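Local coordinates for protein 1-deoxy-D-xylulose 5-phosphate reductoisomerase (PDB 4ZQG) that catalyses, as a DXP reductoisomerase of the MEP pathway, the NAD(P)H-dependent conversion of 1-deoxy-D-xylulose 5-phosphate to 2-C-methyl-D-erythritol 4-phosphate, and binds the inhibitor fosmidomycin, at residues R27-P30 and N31-R34; L48-A51 and M52-P56; I59-S62 and P63-A67. All coordinates share one frame; numbering follows the deposited sequence.

Contact 1. Residues R27-P30 and N31-R34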
loop_
_atom_site.group_PDB
_atom_site.type_symbol
_atom_site.label_atom_id
_atom_site.label_comp_id
_atom_site.label_asym_id
_atom_site.label_seq_id
_atom_site.Cartn_x
_atom_site.Cartn_y
_atom_site.Cartn_z
ATOM N N ARG A 27 16.209 -22.374 -2.201
ATOM C CA ARG A 27 16.238 -23.577 -1.406
ATOM C C ARG A 27 14.922 -23.885 -0.760
ATOM O O ARG A 27 14.712 -24.967 -0.246
ATOM C CB ARG A 27 17.270 -23.459 -0.302
ATOM C CG ARG A 27 18.668 -23.393 -0.817
ATOM C CD ARG A 27 19.675 -23.293 0.303
ATOM N NE ARG A 27 20.979 -23.055 -0.303
ATOM C CZ ARG A 27 21.660 -21.919 -0.261
ATOM N NH1 ARG A 27 22.811 -21.862 -0.902
ATOM N NH2 ARG A 27 21.210 -20.849 0.410
ATOM N N GLN A 28 14.034 -22.907 -0.718
ATOM C CA GLN A 28 12.733 -23.138 -0.155
ATOM C C GLN A 28 11.763 -23.569 -1.221
ATOM O O GLN A 28 10.665 -24.059 -0.898
ATOM C CB GLN A 28 12.246 -21.886 0.514
ATOM C CG GLN A 28 13.092 -21.447 1.690
ATOM C CD GLN A 28 12.555 -20.153 2.236
ATOM O OE1 GLN A 28 11.409 -20.109 2.771
ATOM N NE2 GLN A 28 13.323 -19.068 2.057
ATOM N N HIS A 29 12.171 -23.413 -2.484
ATOM C CA HIS A 29 11.284 -23.634 -3.613
ATOM C C HIS A 29 11.983 -24.467 -4.658
ATOM O O HIS A 29 12.264 -23.979 -5.753
ATOM C CB HIS A 29 10.865 -22.278 -4.180
ATOM C CG HIS A 29 9.999 -21.509 -3.242
ATOM N ND1 HIS A 29 8.692 -21.853 -3.006
ATOM C CD2 HIS A 29 10.271 -20.473 -2.423
ATOM C CE1 HIS A 29 8.194 -21.057 -2.087
ATOM N NE2 HIS A 29 9.133 -20.207 -1.724
ATOM N N PRO A 30 12.246 -25.745 -4.335
ATOM C CA PRO A 30 13.188 -26.549 -5.127
ATOM C C PRO A 30 12.685 -26.799 -6.525
ATOM O O PRO A 30 13.437 -26.627 -7.460
ATOM C CB PRO A 30 13.293 -27.866 -4.340
ATOM C CG PRO A 30 12.584 -27.641 -3.040
ATOM C CD PRO A 30 11.578 -26.562 -3.304
ATOM N N ASN A 31 11.424 -27.163 -6.687
ATOM C CA ASN A 31 10.952 -27.549 -8.019
ATOM C C ASN A 31 10.144 -26.482 -8.704
ATOM O O ASN A 31 9.142 -26.766 -9.356
ATOM C CB ASN A 31 10.134 -28.854 -7.959
ATOM C CG ASN A 31 10.979 -30.064 -7.596
ATOM O OD1 ASN A 31 10.526 -30.919 -6.846
ATOM N ND2 ASN A 31 12.209 -30.142 -8.121
ATOM N N ARG A 32 10.593 -25.250 -8.542
ATOM C CA ARG A 32 9.982 -24.094 -9.157
ATOM C C ARG A 32 11.001 -23.402 -10.075
ATOM O O ARG A 32 10.661 -22.904 -11.144
ATOM C CB ARG A 32 9.512 -23.159 -8.023
ATOM C CG ARG A 32 8.410 -22.179 -8.371
ATOM C CD ARG A 32 7.750 -21.616 -7.117
ATOM N NE ARG A 32 6.305 -21.464 -7.289
ATOM C CZ ARG A 32 5.725 -20.543 -8.064
ATOM N NH1 ARG A 32 6.454 -19.664 -8.758
ATOM N NH2 ARG A 32 4.398 -20.499 -8.157
ATOM N N TYR A 33 12.250 -23.377 -9.630
ATOM C CA TYR A 33 13.321 -22.651 -10.265
ATOM C C TYR A 33 14.445 -23.616 -10.561
ATOM O O TYR A 33 14.684 -24.507 -9.788
ATOM C CB TYR A 33 13.801 -21.555 -9.311
ATOM C CG TYR A 33 12.680 -20.599 -8.954
ATOM C CD1 TYR A 33 12.147 -19.765 -9.930
ATOM C CD2 TYR A 33 12.141 -20.547 -7.677
ATOM C CE1 TYR A 33 11.111 -18.893 -9.656
ATOM C CE2 TYR A 33 11.086 -19.682 -7.385
ATOM C CZ TYR A 33 10.574 -18.847 -8.389
ATOM O OH TYR A 33 9.523 -17.972 -8.180
ATOM N N ARG A 34 15.108 -23.436 -11.692
ATOM C CA ARG A 34 16.287 -24.191 -12.088
ATOM C C ARG A 34 17.455 -23.206 -12.164
ATOM O O ARG A 34 17.352 -22.207 -12.858
ATOM C CB ARG A 34 16.053 -24.844 -13.480
ATOM C CG ARG A 34 17.298 -25.468 -14.106
ATOM C CD ARG A 34 17.060 -26.223 -15.420
ATOM N NE ARG A 34 17.128 -25.347 -16.593
ATOM C CZ ARG A 34 18.247 -24.854 -17.121
ATOM N NH1 ARG A 34 19.445 -25.131 -16.594
ATOM N NH2 ARG A 34 18.158 -24.063 -18.184
#

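Contact 2. Residues L48-A51 and M52-P56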
loop_
_atom_site.group_PDB
_atom_site.type_symbol
_atom_site.label_atom_id
_atom_site.label_comp_id
_atom_site.label_asym_id
_atom_site.label_seq_id
_atom_site.Cartn_x
_atom_site.Cartn_y
_atom_site.Cartn_z
ATOM N N LEU A 48 32.563 -22.312 -5.781
ATOM C CA LEU A 48 32.638 -23.742 -5.876
ATOM C C LEU A 48 31.583 -24.446 -5.050
ATOM O O LEU A 48 30.881 -25.323 -5.581
ATOM C CB LEU A 48 34.038 -24.263 -5.482
ATOM C CG LEU A 48 34.228 -25.767 -5.737
ATOM C CD1 LEU A 48 34.394 -26.028 -7.218
ATOM C CD2 LEU A 48 35.402 -26.348 -4.981
ATOM N N ALA A 49 31.488 -24.107 -3.751
ATOM C CA ALA A 49 30.479 -24.730 -2.869
ATOM C C ALA A 49 29.062 -24.611 -3.466
ATOM O O ALA A 49 28.278 -25.580 -3.410
ATOM C CB ALA A 49 30.532 -24.132 -1.486
ATOM N N LEU A 50 28.743 -23.448 -4.051
ATOM C CA LEU A 50 27.458 -23.266 -4.729
ATOM C C LEU A 50 27.319 -24.148 -5.965
ATOM O O LEU A 50 26.323 -24.794 -6.180
ATOM C CB LEU A 50 27.228 -21.775 -5.116
ATOM C CG LEU A 50 27.182 -20.741 -3.957
ATOM C CD1 LEU A 50 26.865 -19.347 -4.472
ATOM C CD2 LEU A 50 26.193 -21.143 -2.899
ATOM N N ALA A 51 28.354 -24.170 -6.774
ATOM C CA ALA A 51 28.437 -25.099 -7.890
ATOM C C ALA A 51 28.063 -26.531 -7.481
ATOM O O ALA A 51 27.166 -27.145 -8.066
ATOM C CB ALA A 51 29.842 -25.079 -8.448
ATOM N N MET A 52 28.706 -27.034 -6.434
ATOM C CA MET A 52 28.429 -28.394 -5.964
ATOM C C MET A 52 27.005 -28.561 -5.444
ATOM O O MET A 52 26.388 -29.626 -5.566
ATOM C CB MET A 52 29.391 -28.776 -4.849
ATOM C CG MET A 52 30.852 -28.579 -5.190
ATOM S SD MET A 52 31.817 -28.888 -3.728
ATOM C CE MET A 52 33.459 -29.105 -4.418
ATOM N N GLU A 53 26.479 -27.504 -4.839
ATOM C CA GLU A 53 25.133 -27.558 -4.345
ATOM C C GLU A 53 24.118 -27.572 -5.490
ATOM O O GLU A 53 23.229 -28.398 -5.504
ATOM C CB GLU A 53 24.860 -26.390 -3.393
ATOM C CG GLU A 53 23.423 -26.411 -2.905
ATOM C CD GLU A 53 23.099 -25.375 -1.891
ATOM O OE1 GLU A 53 23.933 -24.489 -1.645
ATOM O OE2 GLU A 53 21.963 -25.459 -1.369
ATOM N N PHE A 54 24.280 -26.703 -6.470
ATOM C CA PHE A 54 23.217 -26.498 -7.451
ATOM C C PHE A 54 23.466 -27.070 -8.817
ATOM O O PHE A 54 22.563 -26.998 -9.631
ATOM C CB PHE A 54 22.853 -24.989 -7.596
ATOM C CG PHE A 54 22.246 -24.379 -6.367
ATOM C CD1 PHE A 54 22.982 -23.558 -5.550
ATOM C CD2 PHE A 54 20.948 -24.646 -6.019
ATOM C CE1 PHE A 54 22.422 -22.996 -4.412
ATOM C CE2 PHE A 54 20.397 -24.106 -4.882
ATOM C CZ PHE A 54 21.135 -23.283 -4.073
ATOM N N HIS A 55 24.646 -27.626 -9.086
ATOM C CA HIS A 55 24.993 -28.228 -10.404
ATOM C C HIS A 55 24.557 -27.321 -11.547
ATOM O O HIS A 55 23.730 -27.716 -12.365
ATOM C CB HIS A 55 24.385 -29.648 -10.614
ATOM C CG HIS A 55 24.843 -30.689 -9.621
ATOM N ND1 HIS A 55 23.959 -31.459 -8.886
ATOM C CD2 HIS A 55 26.084 -31.071 -9.228
ATOM C CE1 HIS A 55 24.632 -32.262 -8.084
ATOM N NE2 HIS A 55 25.925 -32.048 -8.270
ATOM N N PRO A 56 25.067 -26.072 -11.581
ATOM C CA PRO A 56 24.728 -25.153 -12.643
ATOM C C PRO A 56 25.378 -25.543 -13.950
ATOM O O PRO A 56 26.447 -26.141 -13.946
ATOM C CB PRO A 56 25.365 -23.856 -12.183
ATOM C CG PRO A 56 26.479 -24.256 -11.352
ATOM C CD PRO A 56 25.953 -25.432 -10.598
#

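Contact 3. Residues I59-S62 and P63-A67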
loop_
_atom_site.group_PDB
_atom_site.type_symbol
_atom_site.label_atom_id
_atom_site.label_comp_id
_atom_site.label_asym_id
_atom_site.label_seq_id
_atom_site.Cartn_x
_atom_site.Cartn_y
_atom_site.Cartn_z
ATOM N N ILE A 59 29.260 -21.302 -14.814
ATOM C CA ILE A 59 29.598 -20.304 -13.807
ATOM C C ILE A 59 30.706 -19.441 -14.382
ATOM O O ILE A 59 31.344 -19.828 -15.358
ATOM C CB ILE A 59 30.048 -20.914 -12.470
ATOM C CG1 ILE A 59 31.380 -21.661 -12.672
ATOM C CG2 ILE A 59 28.956 -21.803 -11.920
ATOM C CD1 ILE A 59 31.785 -22.541 -11.503
ATOM N N CYS A 60 30.909 -18.268 -13.792
ATOM C CA CYS A 60 31.846 -17.294 -14.294
ATOM C C CYS A 60 32.523 -16.697 -13.114
ATOM O O CYS A 60 31.856 -16.420 -12.120
ATOM C CB CYS A 60 31.093 -16.184 -15.045
ATOM S SG CYS A 60 32.130 -14.849 -15.689
ATOM N N THR A 61 33.825 -16.456 -13.221
ATOM C CA THR A 61 34.579 -15.781 -12.154
ATOM C C THR A 61 35.498 -14.740 -12.747
ATOM O O THR A 61 35.462 -14.491 -13.971
ATOM C CB THR A 61 35.367 -16.787 -11.288
ATOM O OG1 THR A 61 36.047 -16.112 -10.231
ATOM C CG2 THR A 61 36.375 -17.545 -12.113
ATOM N N SER A 62 36.322 -14.123 -11.898
ATOM C CA SER A 62 37.339 -13.185 -12.379
ATOM C C SER A 62 38.404 -13.887 -13.197
ATOM O O SER A 62 38.614 -15.080 -13.027
ATOM C CB SER A 62 37.998 -12.442 -11.214
ATOM O OG SER A 62 38.999 -13.186 -10.549
ATOM N N PRO A 63 39.109 -13.147 -14.079
ATOM C CA PRO A 63 40.152 -13.783 -14.901
ATOM C C PRO A 63 41.296 -14.326 -14.057
ATOM O O PRO A 63 41.815 -15.378 -14.365
ATOM C CB PRO A 63 40.626 -12.657 -15.824
ATOM C CG PRO A 63 39.531 -11.637 -15.807
ATOM C CD PRO A 63 38.943 -11.721 -14.427
ATOM N N ASP A 64 41.654 -13.608 -13.003
ATOM C CA ASP A 64 42.654 -14.041 -12.062
ATOM C C ASP A 64 42.338 -15.406 -11.414
ATOM O O ASP A 64 43.262 -16.105 -11.013
ATOM C CB ASP A 64 42.903 -12.952 -10.992
ATOM C CG ASP A 64 43.939 -11.911 -11.443
ATOM O OD1 ASP A 64 43.541 -10.857 -11.964
ATOM O OD2 ASP A 64 45.166 -12.137 -11.303
ATOM N N ASN A 65 41.069 -15.792 -11.332
ATOM C CA ASN A 65 40.714 -17.072 -10.742
ATOM C C ASN A 65 40.245 -18.160 -11.694
ATOM O O ASN A 65 39.891 -19.243 -11.245
ATOM C CB ASN A 65 39.609 -16.899 -9.706
ATOM C CG ASN A 65 39.973 -15.930 -8.619
ATOM O OD1 ASN A 65 39.138 -15.098 -8.198
ATOM N ND2 ASN A 65 41.191 -16.012 -8.151
ATOM N N TYR A 66 40.243 -17.903 -12.988
ATOM C CA TYR A 66 39.599 -18.822 -13.907
ATOM C C TYR A 66 40.291 -20.190 -13.854
ATOM O O TYR A 66 39.638 -21.246 -13.727
ATOM C CB TYR A 66 39.547 -18.199 -15.320
ATOM C CG TYR A 66 39.152 -19.167 -16.388
ATOM C CD1 TYR A 66 40.123 -19.797 -17.160
ATOM C CD2 TYR A 66 37.832 -19.508 -16.595
ATOM C CE1 TYR A 66 39.779 -20.713 -18.130
ATOM C CE2 TYR A 66 37.466 -20.409 -17.580
ATOM C CZ TYR A 66 38.459 -21.020 -18.330
ATOM O OH TYR A 66 38.157 -21.926 -19.309
ATOM N N ALA A 67 41.620 -20.158 -13.923
ATOM C CA ALA A 67 42.424 -21.385 -13.917
ATOM C C ALA A 67 42.209 -22.149 -12.631
ATOM O O ALA A 67 41.873 -23.316 -12.656
ATOM C CB ALA A 67 43.904 -21.079 -14.119
#

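Contact 1. Residues R27-P30 and N31-R34
Arg32 folds back against His29 across a tight reversal of the chain, a worked example of side chains packing across a turn whose backbone bond is weak. At the root of Arg32, CB lies 3.7 Å from the carbonyl O of His29 and 4.2 Å from His29 CB. With CG set opposite the backbone N (chi1 -157°), the chain runs past the ring of the next residue: CG stands 3.8 Å above one face of Tyr33, displaced from the ring centre toward its rim. CD then comes obliquely to the His29 imidazole. A bend at chi3 turns the remainder, and NE ends 4.9 Å from His29 ND1, too far for contact. The guanidinium finds its counter-charge elsewhere, NH2 forming a salt bridge with Glu292.

The backbone itself closes with one weak hydrogen bond, Arg32 N to His29 O, at 3.5 Å and 144°. Pro30 and Asn31 occupy the corner with the torsions of a distorted type I turn, the proline at the position where its restricted phi suits that geometry, and the side chain of Asn31 leads away from 27-30, though its CB touches Pro30 C. Tyr33 completes the grip: its CD2 and CE2 both lie 4.1 Å from CB of His29. His29 NE2 donates to the carbonyl of Lys295, which ties the imidazole at the edge of the turn.

The turn joins helix 17-26 to strand 33-39. Tyr33 and Arg34 start that strand, where Arg34 exchanges backbone bonds with Gln7 and Leu9 of strand 7-12. His29, Arg32 and Tyr33 all rest on Ile294, in the loop following helix 281-289.

Contact 2. Residues L48-A51 and M52-P56
The carbonyl O of Leu50 receives the amide N of Phe54 at 2.8 Å, with an N-H...O angle of 156°. Phe54 CD1 comes within 3.6 Å of the same oxygen, which lies obliquely to the ring. Similar i to i+4 bonds join Met52 N to Leu48 O and Glu53 N to Ala49 O. The last of the series carries His55 N to Ala51 O at 2.8 Å.

Here the helix ends, consistent with a residue of positive phi followed by proline. His55 has a phi of 45°, and Pro56 comes next, its CD 3.3 Å from Ala51 O. A Schellman motif would place an amide hydrogen there; proline has none, and its ring packs on the turn instead, CG 4.1 Å from Ala51 CA. Met52 O lies above one face of the His55 imidazole, displaced toward its rim.

On the flank turned to helix 66-75, Leu48 and Met52 meet at a slant, methyl CD2 of Leu48 against methyl CE of Met52 at 3.4 Å. Glu53 CG covers the centre of one face of the Phe54 ring, 3.8 Å above it, while the extended Glu53 chain carries its carboxylate to a salt bridge with Arg27.

Helix 44-54 is the connecting helix between strands 33-39 and 58-61. Leu50 and Phe54 press on Leu38 and Ile35 of the first strand and share Leu23 of helix 17-26, whereas Leu48 faces Lys72 and Val73 of helix 66-75.

Contact 3. Residues I59-S62 and P63-A67
The end of strand 58-61 and the turn into helix 66-75 meet here, within a beta-alpha-beta unit completed by strand 81-84. Ser62 and Asn65 hold the turn together. Asn65 N gives a hydrogen bond to Ser62 O at 3.1 Å, the donor standing well above the carbonyl plane, 62° out of it, and a weak second one to Ser62 OG at 3.4 Å. One amide is thus shared between a backbone and a side-chain oxygen of the same residue. The serine hydroxyl reaches it because chi1 of 80° sets OG between the backbone N and the carbonyl carbon.

Thr61 comes in at about a right angle to Asn65. Its OG1 touches Asn65 CB at 3.7 Å, and its CG2 lies 3.9 Å from Tyr66 CA, covering the start of the helix. OG1 is also hydrogen-bonded to the carbonyl of Gly40, linking the turn to the chain just after strand 33-39.

The side chain of Ser62 is about 7 Å from the bound NAD. A strand leading through a short turn into its crossover helix close to the dinucleotide illustrates the strand-helix junctions of a Rossmann fold.

Overall arrangement
From the N terminus, the three contacts follow in series along the Rossmann-type domain, none enclosing or crossing another. Contact 1 closes the turn between helix 17-26 and strand 33-39; contact 2 closes the last turns of helix 44-54; contact 3 closes the turn from strand 58-61 to helix 66-75. Contacts 1 and 2 touch directly: Arg27 NE meets Glu53 OE2 in a 2.8 Å salt bridge, and Arg27 NH1 packs on Phe54 and Leu50. Contact 3 adjoins contact 2 in sequence, and its centre lies about 27 Å from that of contact 1. Contacts 1 and 3 do not touch, but both reach the same parallel sheet, on the neighbouring strands 33-39 and 58-61.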